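Local coordinates for protein L-lysine 6-oxidase (Marinomonas mediterranea, PDB 3WEU) that oxidises the epsilon-amino group of L-lysine with a cysteine tryptophylquinone cofactor, releasing antibacterial hydrogen peroxide, at residues E160-H164 against F478-L483. Residue numbers count along the deposited sequence, not the author numbering.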
ATOM      1  N   GLU A 160     -25.564  20.967  28.348  1.00 31.99           N
ATOM      2  CA  GLU A 160     -26.704  21.227  27.442  1.00 33.93           C
ATOM      3  C   GLU A 160     -26.631  22.642  26.836  1.00 29.85           C
ATOM      4  O   GLU A 160     -27.071  22.868  25.741  1.00 29.67           O
ATOM      5  CB  GLU A 160     -28.037  21.048  28.208  1.00 38.20           C
ATOM      6  CG  GLU A 160     -28.340  19.612  28.520  1.00 49.11           C
ATOM      7  CD  GLU A 160     -29.704  19.443  29.182  1.00 59.97           C
ATOM      8  OE1 GLU A 160     -30.598  20.296  28.953  1.00 62.33           O
ATOM      9  OE2 GLU A 160     -29.874  18.462  29.930  1.00 59.49           O
ATOM     10  N   THR A 161     -26.055  23.600  27.551  1.00 30.41           N
ATOM     11  CA  THR A 161     -25.887  24.952  27.000  1.00 29.61           C
ATOM     12  C   THR A 161     -24.845  25.095  25.868  1.00 25.91           C
ATOM     13  O   THR A 161     -24.723  26.192  25.309  1.00 25.16           O
ATOM     14  CB  THR A 161     -25.535  25.943  28.100  1.00 32.29           C
ATOM     15  OG1 THR A 161     -24.381  25.461  28.815  1.00 29.80           O
ATOM     16  CG2 THR A 161     -26.738  26.092  29.084  1.00 33.95           C
ATOM     17  N   TYR A 162     -24.072  24.029  25.615  1.00 25.98           N
ATOM     18  CA  TYR A 162     -23.043  24.023  24.592  1.00 23.19           C
ATOM     19  C   TYR A 162     -23.641  23.414  23.348  1.00 23.41           C
ATOM     20  O   TYR A 162     -23.719  22.194  23.163  1.00 23.19           O
ATOM     21  CB  TYR A 162     -21.708  23.313  25.044  1.00 22.25           C
ATOM     22  CG  TYR A 162     -20.550  23.858  24.191  1.00 20.67           C
ATOM     23  CD1 TYR A 162     -20.051  23.152  23.119  1.00 22.64           C
ATOM     24  CD2 TYR A 162     -20.012  25.071  24.445  1.00 20.03           C
ATOM     25  CE1 TYR A 162     -19.040  23.679  22.300  1.00 22.69           C
ATOM     26  CE2 TYR A 162     -19.031  25.609  23.650  1.00 22.44           C
ATOM     27  CZ  TYR A 162     -18.529  24.924  22.584  1.00 22.94           C
ATOM     28  OH  TYR A 162     -17.538  25.494  21.823  1.00 24.11           O
ATOM     29  N   LEU A 163     -24.038  24.286  22.442  1.00 25.60           N
ATOM     30  CA  LEU A 163     -24.911  23.873  21.386  1.00 26.76           C
ATOM     31  C   LEU A 163     -24.187  23.156  20.261  1.00 30.30           C
ATOM     32  O   LEU A 163     -24.819  22.388  19.512  1.00 26.78           O
ATOM     33  CB  LEU A 163     -25.665  25.098  20.842  1.00 30.86           C
ATOM     34  CG  LEU A 163     -26.546  25.817  21.836  1.00 31.94           C
ATOM     35  CD1 LEU A 163     -27.321  26.988  21.157  1.00 36.18           C
ATOM     36  CD2 LEU A 163     -27.481  24.797  22.469  1.00 33.69           C
ATOM     37  N   HIS A 164     -22.882  23.375  20.116  1.00 26.30           N
ATOM     38  CA  HIS A 164     -22.194  22.806  18.954  1.00 27.61           C
ATOM     39  C   HIS A 164     -20.935  22.019  19.290  1.00 27.70           C
ATOM     40  O   HIS A 164     -19.846  22.394  18.869  1.00 25.78           O
ATOM     41  CB  HIS A 164     -21.811  23.872  17.961  1.00 28.71           C
ATOM     42  CG  HIS A 164     -22.976  24.485  17.304  1.00 34.48           C
ATOM     43  ND1 HIS A 164     -23.471  25.702  17.697  1.00 37.95           N
ATOM     44  CD2 HIS A 164     -23.784  24.032  16.322  1.00 34.61           C
ATOM     45  CE1 HIS A 164     -24.527  25.988  16.961  1.00 37.74           C
ATOM     46  NE2 HIS A 164     -24.747  24.987  16.131  1.00 36.88           N
ATOM     47  N   PHE A 478     -19.266  31.243  22.692  1.00 23.65           N
ATOM     48  CA  PHE A 478     -19.041  29.926  22.180  1.00 20.93           C
ATOM     49  C   PHE A 478     -20.158  28.956  22.461  1.00 20.01           C
ATOM     50  O   PHE A 478     -20.376  28.005  21.645  1.00 20.32           O
ATOM     51  CB  PHE A 478     -17.676  29.365  22.681  1.00 22.69           C
ATOM     52  CG  PHE A 478     -16.503  30.216  22.271  1.00 23.47           C
ATOM     53  CD1 PHE A 478     -16.171  30.365  20.905  1.00 25.15           C
ATOM     54  CD2 PHE A 478     -15.703  30.789  23.209  1.00 26.04           C
ATOM     55  CE1 PHE A 478     -15.142  31.173  20.514  1.00 25.99           C
ATOM     56  CE2 PHE A 478     -14.631  31.573  22.827  1.00 28.59           C
ATOM     57  CZ  PHE A 478     -14.361  31.773  21.477  1.00 26.72           C
ATOM     58  N   ASP A 479     -20.803  29.124  23.616  1.00 20.94           N
ATOM     59  CA  ASP A 479     -21.980  28.319  23.994  1.00 23.99           C
ATOM     60  C   ASP A 479     -22.957  28.255  22.783  1.00 23.41           C
ATOM     61  O   ASP A 479     -23.430  27.164  22.361  1.00 22.10           O
ATOM     62  CB  ASP A 479     -22.650  28.938  25.248  1.00 25.23           C
ATOM     63  CG  ASP A 479     -22.108  28.349  26.573  1.00 31.53           C
ATOM     64  OD1 ASP A 479     -21.271  27.385  26.561  1.00 29.95           O
ATOM     65  OD2 ASP A 479     -22.521  28.839  27.634  1.00 27.31           O
ATOM     66  N   VAL A 480     -23.182  29.424  22.186  1.00 25.84           N
ATOM     67  CA  VAL A 480     -24.179  29.579  21.099  1.00 26.91           C
ATOM     68  C   VAL A 480     -23.642  29.277  19.711  1.00 27.81           C
ATOM     69  O   VAL A 480     -24.327  28.642  18.912  1.00 26.85           O
ATOM     70  CB  VAL A 480     -24.761  31.002  21.152  1.00 29.83           C
ATOM     71  CG1 VAL A 480     -25.637  31.351  19.921  1.00 30.27           C
ATOM     72  CG2 VAL A 480     -25.494  31.159  22.484  1.00 32.22           C
ATOM     73  N   ASN A 481     -22.379  29.632  19.471  1.00 27.35           N
ATOM     74  CA  ASN A 481     -21.795  29.596  18.120  1.00 25.77           C
ATOM     75  C   ASN A 481     -20.776  28.534  17.836  1.00 25.69           C
ATOM     76  O   ASN A 481     -20.461  28.205  16.696  1.00 22.91           O
ATOM     77  CB  ASN A 481     -21.155  30.965  17.935  1.00 28.22           C
ATOM     78  CG  ASN A 481     -22.179  32.075  18.047  1.00 27.96           C
ATOM     79  OD1 ASN A 481     -22.206  32.882  18.973  1.00 32.83           O
ATOM     80  ND2 ASN A 481     -23.036  32.096  17.092  1.00 26.32           N
ATOM     81  N   GLY A 482     -20.227  27.961  18.890  1.00 27.32           N
ATOM     82  CA  GLY A 482     -19.107  27.048  18.717  1.00 26.27           C
ATOM     83  C   GLY A 482     -17.895  27.843  18.257  1.00 22.77           C
ATOM     84  O   GLY A 482     -17.856  29.106  18.329  1.00 22.52           O
ATOM     85  N   LEU A 483     -16.879  27.087  17.830  1.00 24.98           N
ATOM     86  CA  LEU A 483     -15.610  27.659  17.501  1.00 22.27           C
ATOM     87  C   LEU A 483     -15.545  27.988  16.034  1.00 23.12           C
ATOM     88  O   LEU A 483     -16.317  27.446  15.260  1.00 23.64           O
ATOM     89  CB  LEU A 483     -14.475  26.668  17.846  1.00 20.95           C
ATOM     90  CG  LEU A 483     -14.331  26.446  19.352  1.00 21.24           C
ATOM     91  CD1 LEU A 483     -13.345  25.296  19.579  1.00 23.39           C
ATOM     92  CD2 LEU A 483     -13.892  27.684  20.138  1.00 22.51           C
TER
HETATM   93  O   HOH W   1     -21.687  25.346  28.056  1.00 22.03           O
HETATM   94  O   HOH W   2     -21.296  25.605  21.080  1.00 27.25           O
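Phe478 O, in the last turn of helix 475-481, accepts a helical bond from Gly482 N (2.8 Å) and another from water 2, which in turn accepts from His164 N. The Tyr162 ring lies beside this carbonyl, with CE2 4.1 Å from Phe478 CB; a long, flat side chain suits this buried place, its hydroxyl bonding Asp138 on strand 137-145. Asp479 O, near the helix end where backbone carbonyls lack further helical NH partners, accepts from Leu163 N (2.9 Å, nearly linear). An acid suits this position: OD2 forms a salt bridge with Lys475, one turn back, while OD1 accepts a hydrogen bond from water 1, which also bonds Thr161 OG1. The CA-to-CB bond of Val480 points away, and Leu163 CD1 lies 4.1 Å from Val480 CA. Gly482 leaves the helix with positive phi, favourable for glycine, and a CB here would crowd His164 CB. A glycine-terminated helix end, its Asp479 carbonyl bonded to Leu163 N and two waters bridging the segments, thus joins N-terminal and C-terminal family regions.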